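Local coordinates for putative riboflavin biosynthesis protein (Shewanella loihica, PDB 3KY8) that probably reduces 5-amino-6-(5-phosphoribosylamino)uracil, a step of riboflavin biosynthesis, at residues Val24-Ser29 with Tyr131-Val136; Tyr33-Asp36 with Lys40-Trp43; Thr55-Leu60 with Trp84-Pro89; Asn140-Asp145 with Ser171-Asn176; Met150-Phe155 with Pro164-Leu169. All coordinates share one frame; numbering follows the deposited sequence.

Overall arrangement
Contacts 1 and 5 lie side by side in the central sheet, their centres 7 Å apart, where strand 21-29 pairs with strand 149-158: Val-24 O is 2.8 Å from Val-151 N. Contact 2 adjoins both, its Ile-34 packing on Leu-165. Contact 3 lies beyond Phe-25, against which Leu-60 packs, whereas contact 4 is on the far side of the chain's centre, about 25 Å from contact 3 between centres. The side chains of Phe-25, Ile-34 and Phe-57 each come within about 4 Å of an unidentified bound molecule, so contacts 1 to 3 probably border a ligand pocket. Contacts 4 and 5 both meet the second subunit.

Contact 1 (Val24-Ser29 with Tyr131-Val136); sequences VFIATS and YIDGGV. With SO4 (sulfate ion), chain E.
Phe-25 O and Asp-133 OD1 both accept hydrogen bonds from one water, at 2.7 Å from Phe-25 O and 2.6 Å from Asp-133 OD1, and the same water accepts one from Tyr-131 OH at 2.8 Å. CG of Tyr-131 stands anti to the backbone N (chi1 167°), carrying the ring toward strand 21-29 so that CE1 also packs on Phe-25 CB. A second water takes the N-H of Phe-25, 2.9 Å from its N, and donates a hydrogen bond to Ile-132 O, with a weak extra bond to Asp-133 OD1. Strands 21-29 and 129-133 are parallel neighbours of the central sheet in this dihydrofolate reductase-like fold, but here they splay at 42°, and water fills the widening fork where direct backbone pairing fails. Farther along, where the strands have parted, the CD1 methyl of Ile-26 meets Asp-133 OD1 at 3.8 Å. Gly-134 holds the N-cap position of helix 135-143, with backbone angles that call for glycine; a CB would also collide with a sulfate. That ion, probably from the crystallisation liquor, takes the N-H of Val-136 (N to O1 3.1 Å, 160°) and the hydroxyls of Thr-73 and Thr-137, possibly marking a phosphate site.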
# COMPACT_ATOMS: atom_id res chain seq x y z
N VAL A 24 2.69 10.48 10.81
CA VAL A 24 1.49 10.04 10.09
C VAL A 24 0.90 8.89 10.89
O VAL A 24 1.65 8.06 11.43
CB VAL A 24 1.82 9.60 8.68
CG1 VAL A 24 0.66 8.93 8.02
CG2 VAL A 24 2.30 10.82 7.88
N PHE A 25 -0.42 8.92 11.06
CA PHE A 25 -1.18 7.83 11.69
C PHE A 25 -2.52 7.70 10.96
O PHE A 25 -3.45 8.49 11.17
CB PHE A 25 -1.35 8.11 13.20
CG PHE A 25 -2.08 7.02 13.96
CD1 PHE A 25 -3.45 7.00 14.03
CD2 PHE A 25 -1.38 6.02 14.61
CE1 PHE A 25 -4.09 6.01 14.74
CE2 PHE A 25 -2.03 5.03 15.31
CZ PHE A 25 -3.36 5.02 15.36
N ILE A 26 -2.63 6.70 10.10
CA ILE A 26 -3.70 6.67 9.12
C ILE A 26 -4.13 5.26 8.73
O ILE A 26 -3.32 4.32 8.69
CB ILE A 26 -3.29 7.48 7.83
CG1 ILE A 26 -4.55 8.03 7.10
CG2 ILE A 26 -2.42 6.59 6.92
CD1 ILE A 26 -4.30 9.25 6.24
N ALA A 27 -5.41 5.11 8.41
CA ALA A 27 -5.96 3.85 7.95
C ALA A 27 -6.00 3.93 6.44
O ALA A 27 -6.44 4.93 5.88
CB ALA A 27 -7.36 3.66 8.50
N THR A 28 -5.55 2.88 5.78
CA THR A 28 -5.61 2.76 4.33
C THR A 28 -6.24 1.41 3.93
O THR A 28 -6.16 0.41 4.67
CB THR A 28 -4.16 2.90 3.73
OG1 THR A 28 -4.21 2.81 2.32
CG2 THR A 28 -3.27 1.81 4.18
N SER A 29 -6.81 1.37 2.75
CA SER A 29 -7.17 0.12 2.11
C SER A 29 -5.92 -0.61 1.64
O SER A 29 -4.80 -0.06 1.67
CB SER A 29 -8.12 0.36 0.95
OG SER A 29 -7.44 1.02 -0.12
N TYR A 131 1.08 15.74 14.43
CA TYR A 131 0.32 14.67 13.77
C TYR A 131 -0.15 15.20 12.41
O TYR A 131 -1.06 16.01 12.32
CB TYR A 131 -0.80 14.24 14.72
CG TYR A 131 -1.90 13.36 14.16
CD1 TYR A 131 -1.70 12.56 13.04
CD2 TYR A 131 -3.12 13.28 14.82
CE1 TYR A 131 -2.71 11.77 12.55
CE2 TYR A 131 -4.13 12.47 14.35
CZ TYR A 131 -3.91 11.72 13.22
OH TYR A 131 -4.92 10.95 12.76
N ILE A 132 0.54 14.77 11.35
CA ILE A 132 0.27 15.25 10.01
C ILE A 132 -0.83 14.38 9.39
O ILE A 132 -0.67 13.14 9.29
CB ILE A 132 1.53 15.20 9.11
CG1 ILE A 132 2.76 15.79 9.82
CG2 ILE A 132 1.28 15.91 7.81
CD1 ILE A 132 2.58 17.18 10.45
N ASP A 133 -1.95 15.00 8.99
CA ASP A 133 -3.13 14.27 8.51
C ASP A 133 -3.68 14.85 7.22
O ASP A 133 -3.61 16.04 6.98
CB ASP A 133 -4.23 14.23 9.58
CG ASP A 133 -5.27 13.12 9.31
OD1 ASP A 133 -4.91 12.04 8.77
OD2 ASP A 133 -6.44 13.32 9.68
N GLY A 134 -4.23 13.99 6.37
CA GLY A 134 -4.77 14.41 5.10
C GLY A 134 -3.82 13.99 4.00
O GLY A 134 -2.63 14.22 4.11
N GLY A 135 -4.38 13.45 2.93
CA GLY A 135 -3.63 12.96 1.78
C GLY A 135 -2.78 13.99 1.07
O GLY A 135 -1.60 13.75 0.82
N VAL A 136 -3.37 15.13 0.74
CA VAL A 136 -2.62 16.17 0.06
C VAL A 136 -1.54 16.70 0.98
O VAL A 136 -0.44 16.94 0.53
CB VAL A 136 -3.52 17.30 -0.51
CG1 VAL A 136 -2.67 18.40 -1.29
CG2 VAL A 136 -4.57 16.68 -1.46
S SO4 E . -6.00 17.21 2.75
O1 SO4 E . -6.12 16.23 1.70
O2 SO4 E . -6.31 18.51 2.24
O3 SO4 E . -4.61 17.28 3.18
O4 SO4 E . -6.87 16.82 3.83
O HOH W 1 -1.91 10.70 9.32
O HOH W 2 -5.47 9.97 10.22

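Contact 2 (Tyr33-Asp36 with Lys40-Trp43); sequences YIAD and KLDW
The carboxylate of Asp-36 meets the main chain of Lys-40 in the loop between strand 21-29 and helix 57-63, OD1 of Asp-36 accepting from Lys-40 N at 2.8 Å. The same OD1 also accepts from Arg-38 N, and that bond makes an Asx turn. The Lys-40 N-H comes from above the carboxylate plane, 48° out of it. CG of Asp-36 sits between its own backbone N and carbonyl carbon (chi1 66°), which folds the carboxylate back over the turn, where it crosses the lysine side chain at a slant and touches its CB. The ammonium end of Lys-40 leads off in another direction, so it is the backbone of this residue that matters here. Were Asp-36 replaced by an alanine, the N-H groups of Arg-38 and Lys-40 would probably be left without their shared acceptor and the turn would be freer to open.

Trp-43 approaches the other segment edge first. Its six-membered ring presents CZ2 to Ile-34 O at 3.5 Å, with the oxygen in the ring plane, while Leu-41 reaches the same oxygen with its CD2 methyl and also brushes Ala-35. Ile-34 O is in addition hydrogen-bonded to an unidentified bound molecule, which places this corner beside a probable pocket. At the CZ3 side of the indole, Phe-155 makes an edge-to-face contact. Lys-40 O gathers two donors: Asp-36 N at 3.1 Å, nearly straight at 170° and in the carbonyl plane, and, weakly, Trp-43 NE1 at 3.2 Å.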
# COMPACT_ATOMS: atom_id res chain seq x y z
N TYR A 33 -5.88 3.57 -0.59
CA TYR A 33 -6.85 4.64 -0.46
C TYR A 33 -7.24 4.91 0.99
O TYR A 33 -7.43 3.99 1.76
CB TYR A 33 -8.10 4.31 -1.23
CG TYR A 33 -7.83 4.08 -2.70
CD1 TYR A 33 -7.58 5.16 -3.53
CD2 TYR A 33 -7.80 2.81 -3.24
CE1 TYR A 33 -7.33 4.98 -4.88
CE2 TYR A 33 -7.53 2.62 -4.58
CZ TYR A 33 -7.31 3.72 -5.40
OH TYR A 33 -7.07 3.58 -6.76
N ILE A 34 -7.45 6.18 1.29
CA ILE A 34 -7.85 6.62 2.61
C ILE A 34 -9.33 7.02 2.70
O ILE A 34 -9.86 7.18 3.79
CB ILE A 34 -6.88 7.72 3.10
CG1 ILE A 34 -7.01 9.03 2.31
CG2 ILE A 34 -5.50 7.16 3.02
CD1 ILE A 34 -6.19 10.22 2.89
N ALA A 35 -9.99 7.19 1.55
CA ALA A 35 -11.43 7.27 1.46
C ALA A 35 -11.85 6.55 0.17
O ALA A 35 -11.06 6.38 -0.74
CB ALA A 35 -11.91 8.75 1.46
N ASP A 36 -13.10 6.10 0.09
CA ASP A 36 -13.60 5.45 -1.13
C ASP A 36 -14.03 6.49 -2.14
O ASP A 36 -13.90 7.70 -1.88
CB ASP A 36 -14.75 4.45 -0.83
CG ASP A 36 -16.04 5.12 -0.30
OD1 ASP A 36 -16.24 6.35 -0.49
OD2 ASP A 36 -16.84 4.38 0.32
N LYS A 40 -16.23 8.39 1.42
CA LYS A 40 -16.68 7.75 2.67
C LYS A 40 -15.67 6.82 3.32
O LYS A 40 -14.70 6.40 2.70
CB LYS A 40 -17.97 6.96 2.43
CG LYS A 40 -19.13 7.77 1.86
CD LYS A 40 -19.45 9.01 2.68
CE LYS A 40 -20.79 9.61 2.30
NZ LYS A 40 -21.18 10.64 3.31
N LEU A 41 -15.95 6.48 4.58
CA LEU A 41 -15.12 5.60 5.42
C LEU A 41 -15.89 4.39 5.93
O LEU A 41 -15.52 3.78 6.95
CB LEU A 41 -14.60 6.38 6.63
CG LEU A 41 -13.76 7.63 6.37
CD1 LEU A 41 -13.33 8.18 7.75
CD2 LEU A 41 -12.54 7.35 5.49
N ASP A 42 -16.95 4.02 5.25
CA ASP A 42 -17.78 2.90 5.67
C ASP A 42 -16.98 1.58 5.68
O ASP A 42 -17.22 0.72 6.52
CB ASP A 42 -18.98 2.73 4.73
CG ASP A 42 -19.92 3.92 4.72
OD1 ASP A 42 -20.08 4.61 5.75
OD2 ASP A 42 -20.52 4.15 3.66
N TRP A 43 -16.05 1.45 4.74
CA TRP A 43 -15.14 0.30 4.68
C TRP A 43 -14.29 0.08 5.93
O TRP A 43 -13.82 -1.02 6.16
CB TRP A 43 -14.22 0.42 3.47
CG TRP A 43 -13.44 1.69 3.44
CD1 TRP A 43 -13.86 2.90 2.98
CD2 TRP A 43 -12.12 1.88 3.93
NE1 TRP A 43 -12.87 3.83 3.13
CE2 TRP A 43 -11.79 3.24 3.72
CE3 TRP A 43 -11.17 1.03 4.51
CZ2 TRP A 43 -10.58 3.76 4.06
CZ3 TRP A 43 -9.96 1.54 4.83
CH2 TRP A 43 -9.67 2.90 4.64

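Contact 3 (Thr55-Leu60 with Trp84-Pro89); sequences TGFVAL and WPYSKP
Phe-57 meets the 84-89 loop with the outer rim of its ring and little else. The close part is small, with just 96 Å² buried in all: CE2 lies 3.9 Å from Pro-85 O, which sits in the plane of the ring at its edge, and CZ lies 4.2 Å from Tyr-86 CD1. The two aromatic side chains cross at about a right angle. For Phe-57 this reach follows from its first torsion (chi1 -173°), which sets CG anti to the backbone N and extends the ring off the first turn of the helix.

That turn belongs to helix 57-63. Gly-56 is its N-cap, with backbone angles that require glycine, and Gly-56 O receives Leu-60 N at 3.0 Å. Asp-54 supports the start by accepting from Gly-56 N and, weakly, from Val-58 N. The loop also ties itself to the other end of this helix, where Lys-88 NZ bonds to the carbonyls of Met-61 and Val-64.

Density of packing is greater inside the loop than across the contact. Pro-85 CG lies 3.6 Å above one face of the Tyr-86 ring, offset to the rim, and Trp-84 presents a face of its indole to Pro-85 CD and Tyr-86 CD2, while its NE1 comes up to the edge of the tyrosine. Tyr-86 also rests on Val-77, Leu-67 and Met-69. The opposite character prevails at the outer side: Pro-85 is exposed to solvent, and a glycerol, probably from the crystallisation liquor, takes part in a hydrogen bond with Pro-85 O.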
# COMPACT_ATOMS: atom_id res chain seq x y z
N THR A 55 -6.41 1.15 18.91
CA THR A 55 -5.25 0.72 18.17
C THR A 55 -4.22 1.84 17.96
O THR A 55 -3.59 1.89 16.92
CB THR A 55 -5.66 0.16 16.78
OG1 THR A 55 -6.43 1.14 16.09
CG2 THR A 55 -6.46 -1.14 16.95
N GLY A 56 -4.05 2.71 18.96
CA GLY A 56 -2.98 3.70 18.96
C GLY A 56 -3.37 5.15 19.08
O GLY A 56 -2.50 5.96 19.36
N PHE A 57 -4.64 5.50 18.84
CA PHE A 57 -5.07 6.91 18.79
C PHE A 57 -4.93 7.69 20.11
O PHE A 57 -4.51 8.82 20.12
CB PHE A 57 -6.51 7.03 18.32
CG PHE A 57 -6.97 8.47 18.08
CD1 PHE A 57 -6.46 9.20 17.01
CD2 PHE A 57 -7.92 9.08 18.91
CE1 PHE A 57 -6.88 10.48 16.78
CE2 PHE A 57 -8.33 10.37 18.70
CZ PHE A 57 -7.81 11.08 17.63
N VAL A 58 -5.33 7.09 21.23
CA VAL A 58 -5.26 7.77 22.50
C VAL A 58 -3.82 8.10 22.77
O VAL A 58 -3.53 9.21 23.19
CB VAL A 58 -5.86 6.94 23.69
CG1 VAL A 58 -6.37 7.88 24.79
CG2 VAL A 58 -6.99 6.10 23.23
N ALA A 59 -2.92 7.17 22.52
CA ALA A 59 -1.50 7.39 22.80
C ALA A 59 -0.84 8.42 21.81
O ALA A 59 -0.02 9.27 22.22
CB ALA A 59 -0.75 6.05 22.80
N LEU A 60 -1.21 8.35 20.53
CA LEU A 60 -0.78 9.35 19.58
C LEU A 60 -1.17 10.75 20.10
O LEU A 60 -0.31 11.66 20.19
CB LEU A 60 -1.43 9.08 18.22
CG LEU A 60 -1.16 10.12 17.12
CD1 LEU A 60 0.25 9.95 16.59
CD2 LEU A 60 -2.22 9.94 16.03
N TRP A 84 -16.18 16.95 18.03
CA TRP A 84 -14.78 17.21 17.71
C TRP A 84 -13.91 16.17 18.39
O TRP A 84 -13.99 15.99 19.60
CB TRP A 84 -14.41 18.60 18.18
CG TRP A 84 -13.11 19.08 17.69
CD1 TRP A 84 -11.99 19.29 18.43
CD2 TRP A 84 -12.76 19.37 16.33
NE1 TRP A 84 -10.98 19.74 17.62
CE2 TRP A 84 -11.43 19.82 16.33
CE3 TRP A 84 -13.47 19.35 15.13
CZ2 TRP A 84 -10.79 20.21 15.17
CZ3 TRP A 84 -12.83 19.75 13.98
CH2 TRP A 84 -11.49 20.17 14.01
N PRO A 85 -13.12 15.42 17.61
CA PRO A 85 -12.39 14.32 18.21
C PRO A 85 -11.00 14.58 18.73
O PRO A 85 -10.39 13.64 19.27
CB PRO A 85 -12.31 13.32 17.08
CG PRO A 85 -12.29 14.14 15.87
CD PRO A 85 -12.98 15.43 16.15
N TYR A 86 -10.51 15.82 18.59
CA TYR A 86 -9.11 16.16 18.92
C TYR A 86 -8.96 17.01 20.15
O TYR A 86 -9.60 18.05 20.27
CB TYR A 86 -8.45 16.89 17.79
CG TYR A 86 -8.66 16.21 16.49
CD1 TYR A 86 -8.03 14.99 16.21
CD2 TYR A 86 -9.50 16.77 15.55
CE1 TYR A 86 -8.25 14.37 15.01
CE2 TYR A 86 -9.73 16.17 14.36
CZ TYR A 86 -9.11 14.96 14.09
OH TYR A 86 -9.37 14.41 12.87
N SER A 87 -8.09 16.56 21.06
CA SER A 87 -7.78 17.23 22.29
C SER A 87 -6.63 18.24 22.17
O SER A 87 -6.32 18.92 23.15
CB SER A 87 -7.42 16.19 23.35
OG SER A 87 -6.25 15.51 22.95
N LYS A 88 -6.02 18.34 20.99
CA LYS A 88 -4.88 19.20 20.76
C LYS A 88 -5.24 20.12 19.59
O LYS A 88 -6.13 19.81 18.81
CB LYS A 88 -3.61 18.37 20.42
CG LYS A 88 -3.11 17.39 21.52
CD LYS A 88 -2.63 18.08 22.83
CE LYS A 88 -2.24 17.02 23.88
NZ LYS A 88 -1.03 16.16 23.56
N PRO A 89 -4.56 21.26 19.45
CA PRO A 89 -4.89 22.16 18.36
C PRO A 89 -4.72 21.55 16.99
O PRO A 89 -3.78 20.76 16.76
CB PRO A 89 -3.88 23.29 18.53
CG PRO A 89 -3.36 23.15 19.90
CD PRO A 89 -3.44 21.75 20.25

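Contact 4 (Asn140-Asp145 with Ser171-Asn176); sequences NFLKED and SSLSFN. With SO4 (sulfate ion), chain J.
The carboxylate of Asp-145 carries the CD2 methyl of Leu-173 over one of its faces, 3.7 Å from CG and 3.6 Å from OD1, while OD1 forms a salt bridge with NE of Arg-194. The side chains of Asp-145 and Leu-173 run past each other in opposite directions. The other branch of Leu-173, CD1, touches Leu-142 twice, at its carbonyl O (3.5 Å) and at CD2 (4.0 Å).

Asp-145 owes its place to the end of helix 135-143: with positive phi (59°) it is the C-prime residue of a Schellman motif, in which Leu-146 N bonds to Phe-141 O and Asp-145 N to Leu-142 O. Leu-173 starts strand 173-183, the outermost of this chain's sheet, and Leu-173 and Ser-174 pair antiparallel with a strand of the second subunit, continuing the sheet across the interface. Just before the strand, Ser-172 N donates to a sulfate O4 at 2.8 Å; Lys-37 of the second subunit holds the same ion.

With a valine at Asp-145, the guanidinium of Arg-194 is likely to be left without its anionic mate. Leucine methyls pack here against a carboxylate whose charge is probably balanced by the arginine, so the contact itself adds no polar bond.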
# COMPACT_ATOMS: atom_id res chain seq x y z
N ASN A 140 2.40 16.41 0.38
CA ASN A 140 3.22 17.62 0.34
C ASN A 140 4.41 17.61 1.30
O ASN A 140 5.51 18.03 0.91
CB ASN A 140 2.36 18.88 0.51
CG ASN A 140 1.60 19.22 -0.75
OD1 ASN A 140 2.01 18.87 -1.86
ND2 ASN A 140 0.49 19.88 -0.60
N PHE A 141 4.19 17.12 2.52
CA PHE A 141 5.27 16.84 3.47
C PHE A 141 6.35 15.89 2.90
O PHE A 141 7.55 16.19 2.94
CB PHE A 141 4.73 16.32 4.81
CG PHE A 141 4.35 17.41 5.79
CD1 PHE A 141 3.28 18.26 5.52
CD2 PHE A 141 5.04 17.57 6.98
CE1 PHE A 141 2.92 19.27 6.41
CE2 PHE A 141 4.70 18.60 7.86
CZ PHE A 141 3.62 19.44 7.57
N LEU A 142 5.90 14.77 2.34
CA LEU A 142 6.78 13.80 1.70
C LEU A 142 7.57 14.35 0.53
O LEU A 142 8.76 13.97 0.39
CB LEU A 142 5.99 12.56 1.28
CG LEU A 142 5.49 11.67 2.44
CD1 LEU A 142 4.48 10.57 1.97
CD2 LEU A 142 6.69 11.09 3.09
N LYS A 143 6.97 15.27 -0.27
CA LYS A 143 7.69 15.94 -1.38
C LYS A 143 8.82 16.83 -0.88
O LYS A 143 9.70 17.17 -1.65
CB LYS A 143 6.75 16.74 -2.32
CG LYS A 143 5.76 15.84 -3.11
CD LYS A 143 4.73 16.66 -3.98
CE LYS A 143 3.75 15.75 -4.82
NZ LYS A 143 3.15 16.36 -6.11
N GLU A 144 8.84 17.19 0.40
CA GLU A 144 9.97 17.92 0.98
C GLU A 144 10.75 17.10 2.01
O GLU A 144 11.65 17.62 2.72
CB GLU A 144 9.46 19.22 1.58
CG GLU A 144 9.09 20.27 0.50
CD GLU A 144 8.58 21.56 1.09
OE1 GLU A 144 9.25 22.12 1.99
OE2 GLU A 144 7.49 22.02 0.68
N ASP A 145 10.39 15.82 2.08
CA ASP A 145 11.01 14.84 2.96
C ASP A 145 10.87 15.26 4.41
O ASP A 145 11.84 15.28 5.15
CB ASP A 145 12.48 14.61 2.58
CG ASP A 145 13.05 13.32 3.16
OD1 ASP A 145 12.31 12.48 3.70
OD2 ASP A 145 14.26 13.13 3.03
N SER A 171 12.42 11.43 -5.70
CA SER A 171 13.25 10.24 -5.50
C SER A 171 12.62 9.36 -4.43
O SER A 171 11.82 9.83 -3.62
CB SER A 171 14.68 10.59 -5.03
OG SER A 171 15.10 11.85 -5.50
N SER A 172 12.99 8.08 -4.45
CA SER A 172 12.49 7.14 -3.48
C SER A 172 12.94 7.59 -2.08
O SER A 172 13.95 8.31 -1.94
CB SER A 172 12.94 5.72 -3.84
OG SER A 172 14.33 5.57 -3.71
N LEU A 173 12.09 7.28 -1.10
CA LEU A 173 12.31 7.57 0.30
C LEU A 173 12.22 6.26 1.06
O LEU A 173 11.18 5.59 1.01
CB LEU A 173 11.24 8.55 0.83
CG LEU A 173 11.22 9.97 0.28
CD1 LEU A 173 10.05 10.75 0.86
CD2 LEU A 173 12.56 10.70 0.53
N SER A 174 13.32 5.90 1.74
CA SER A 174 13.47 4.67 2.48
C SER A 174 13.15 4.83 3.94
O SER A 174 13.43 5.89 4.53
CB SER A 174 14.90 4.16 2.41
OG SER A 174 15.14 3.65 1.13
N PHE A 175 12.56 3.77 4.51
CA PHE A 175 12.15 3.73 5.93
C PHE A 175 12.64 2.43 6.58
O PHE A 175 12.97 1.47 5.89
CB PHE A 175 10.63 3.79 6.04
CG PHE A 175 10.04 5.09 5.56
CD1 PHE A 175 9.85 5.33 4.21
CD2 PHE A 175 9.69 6.09 6.46
CE1 PHE A 175 9.36 6.55 3.77
CE2 PHE A 175 9.18 7.30 6.02
CZ PHE A 175 9.00 7.52 4.65
N ASN A 176 12.70 2.43 7.90
CA ASN A 176 12.94 1.24 8.70
C ASN A 176 11.60 0.71 9.21
O ASN A 176 10.70 1.51 9.44
CB ASN A 176 13.82 1.60 9.91
CG ASN A 176 15.28 1.74 9.53
OD1 ASN A 176 15.83 0.88 8.85
ND2 ASN A 176 15.90 2.85 9.92
S SO4 J . 15.77 7.74 -7.43
O1 SO4 J . 16.38 6.48 -7.81
O2 SO4 J . 15.63 8.68 -8.57
O3 SO4 J . 16.60 8.40 -6.45
O4 SO4 J . 14.51 7.40 -6.76

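Contact 5 (Met150-Phe155 with Pro164-Leu169); sequences MVITRF and PLFGEL
Strand 149-158 and the irregular, largely extended chain of 164-169 keep their backbones well apart, with the nearest pair of CA atoms, Ile-152 and Leu-165, 10.2 Å from each other, so side chains alone bridge the gap. Phe-166 does most of that work. Met-150, present as selenomethionine, comes from the opposite direction and sets its SE at the ring edge, 4.0 Å from CE1. Measured from the ring centroid the selenium is 5.3 Å away and 87° off the normal, a Met-aromatic contact made in the plane of the ring and not over a face. A bend at the last torsion of Met-150 (chi3 -75°) turns its CE methyl aside, leaving the selenium to meet the phenyl edge. Ile-152, two residues on along the same side of the strand, adds its CD1 methyl at 4.3 Å from Phe-166 CZ. One face of the phenyl ring is covered from within its own segment, by Leu-165 CG, 3.6 Å above the ring and over its centre.

Strand 149-158 lies between strands 21-29 and 187-194, hydrogen-bonding through Val-151 to Val-24 and Ile-26 and through Ile-152 to Thr-190. Leu-165 reaches Ile-26 and Ile-138, Leu-142 of helix 135-143 packs on Phe-166, and Leu-158 of the second subunit joins that phenyl from across the dimer interface.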
# COMPACT_ATOMS: atom_id res chain seq x y z
N MSE A 150 5.65 7.03 10.21
CA MSE A 150 4.28 6.69 9.75
C MSE A 150 3.80 5.40 10.38
O MSE A 150 4.50 4.37 10.36
CB MSE A 150 4.20 6.53 8.22
CG MSE A 150 4.95 7.61 7.49
SE MSE A 150 4.52 7.53 5.61
CE MSE A 150 5.60 5.97 5.32
N VAL A 151 2.60 5.45 10.95
CA VAL A 151 1.94 4.23 11.45
C VAL A 151 0.74 4.02 10.50
O VAL A 151 -0.12 4.90 10.34
CB VAL A 151 1.48 4.34 12.91
CG1 VAL A 151 0.89 3.03 13.36
CG2 VAL A 151 2.61 4.79 13.81
N ILE A 152 0.77 2.90 9.79
CA ILE A 152 -0.23 2.62 8.77
C ILE A 152 -0.98 1.38 9.17
O ILE A 152 -0.38 0.33 9.37
CB ILE A 152 0.41 2.45 7.37
CG1 ILE A 152 0.98 3.77 6.88
CG2 ILE A 152 -0.58 1.93 6.33
CD1 ILE A 152 2.22 3.62 6.09
N THR A 153 -2.31 1.52 9.28
CA THR A 153 -3.20 0.40 9.56
C THR A 153 -3.88 0.02 8.27
O THR A 153 -4.69 0.77 7.74
CB THR A 153 -4.21 0.77 10.66
OG1 THR A 153 -3.46 1.17 11.81
CG2 THR A 153 -5.07 -0.39 11.07
N ARG A 154 -3.50 -1.14 7.76
CA ARG A 154 -3.94 -1.57 6.46
C ARG A 154 -5.09 -2.58 6.51
O ARG A 154 -5.01 -3.60 7.17
CB ARG A 154 -2.76 -2.09 5.65
CG ARG A 154 -3.08 -2.25 4.17
CD ARG A 154 -1.87 -2.67 3.38
NE ARG A 154 -0.79 -1.68 3.48
CZ ARG A 154 -0.60 -0.66 2.65
NH1 ARG A 154 -1.39 -0.46 1.62
NH2 ARG A 154 0.45 0.14 2.82
N PHE A 155 -6.17 -2.24 5.82
CA PHE A 155 -7.40 -3.02 5.86
C PHE A 155 -7.41 -3.98 4.66
O PHE A 155 -7.03 -3.61 3.55
CB PHE A 155 -8.60 -2.09 5.76
CG PHE A 155 -8.98 -1.43 7.05
CD1 PHE A 155 -8.16 -0.51 7.64
CD2 PHE A 155 -10.19 -1.73 7.65
CE1 PHE A 155 -8.52 0.06 8.78
CE2 PHE A 155 -10.54 -1.14 8.82
CZ PHE A 155 -9.71 -0.25 9.39
N PRO A 164 -6.29 8.64 -2.69
CA PRO A 164 -4.99 8.00 -2.41
C PRO A 164 -4.26 8.58 -1.22
O PRO A 164 -4.28 9.78 -1.01
CB PRO A 164 -4.18 8.21 -3.68
CG PRO A 164 -4.90 9.25 -4.48
CD PRO A 164 -6.28 9.43 -3.93
N LEU A 165 -3.61 7.71 -0.44
CA LEU A 165 -2.66 8.17 0.57
C LEU A 165 -1.41 8.77 -0.08
O LEU A 165 -1.00 9.87 0.28
CB LEU A 165 -2.28 7.03 1.50
CG LEU A 165 -1.17 7.24 2.53
CD1 LEU A 165 -1.43 8.46 3.31
CD2 LEU A 165 -1.07 6.00 3.43
N PHE A 166 -0.81 8.07 -1.05
CA PHE A 166 0.48 8.51 -1.55
C PHE A 166 0.39 9.09 -2.94
O PHE A 166 -0.57 8.86 -3.66
CB PHE A 166 1.51 7.39 -1.55
CG PHE A 166 1.79 6.83 -0.19
CD1 PHE A 166 2.46 7.59 0.79
CD2 PHE A 166 1.42 5.54 0.12
CE1 PHE A 166 2.70 7.08 2.06
CE2 PHE A 166 1.71 5.01 1.41
CZ PHE A 166 2.36 5.81 2.37
N GLY A 167 1.39 9.90 -3.28
CA GLY A 167 1.46 10.53 -4.57
C GLY A 167 2.83 10.31 -5.16
O GLY A 167 3.42 9.21 -5.01
N GLU A 168 3.31 11.33 -5.86
CA GLU A 168 4.58 11.27 -6.56
C GLU A 168 5.70 11.95 -5.78
O GLU A 168 5.45 12.81 -4.91
CB GLU A 168 4.46 11.90 -7.95
CG GLU A 168 3.64 11.04 -8.94
CD GLU A 168 2.13 11.26 -8.82
OE1 GLU A 168 1.66 12.41 -9.03
OE2 GLU A 168 1.42 10.25 -8.53
N LEU A 169 6.92 11.55 -6.14
CA LEU A 169 8.14 12.00 -5.50
C LEU A 169 9.27 12.12 -6.47
O LEU A 169 9.38 11.36 -7.43
CB LEU A 169 8.57 11.02 -4.40
CG LEU A 169 7.63 10.80 -3.24
CD1 LEU A 169 8.08 9.55 -2.50
CD2 LEU A 169 7.61 12.07 -2.34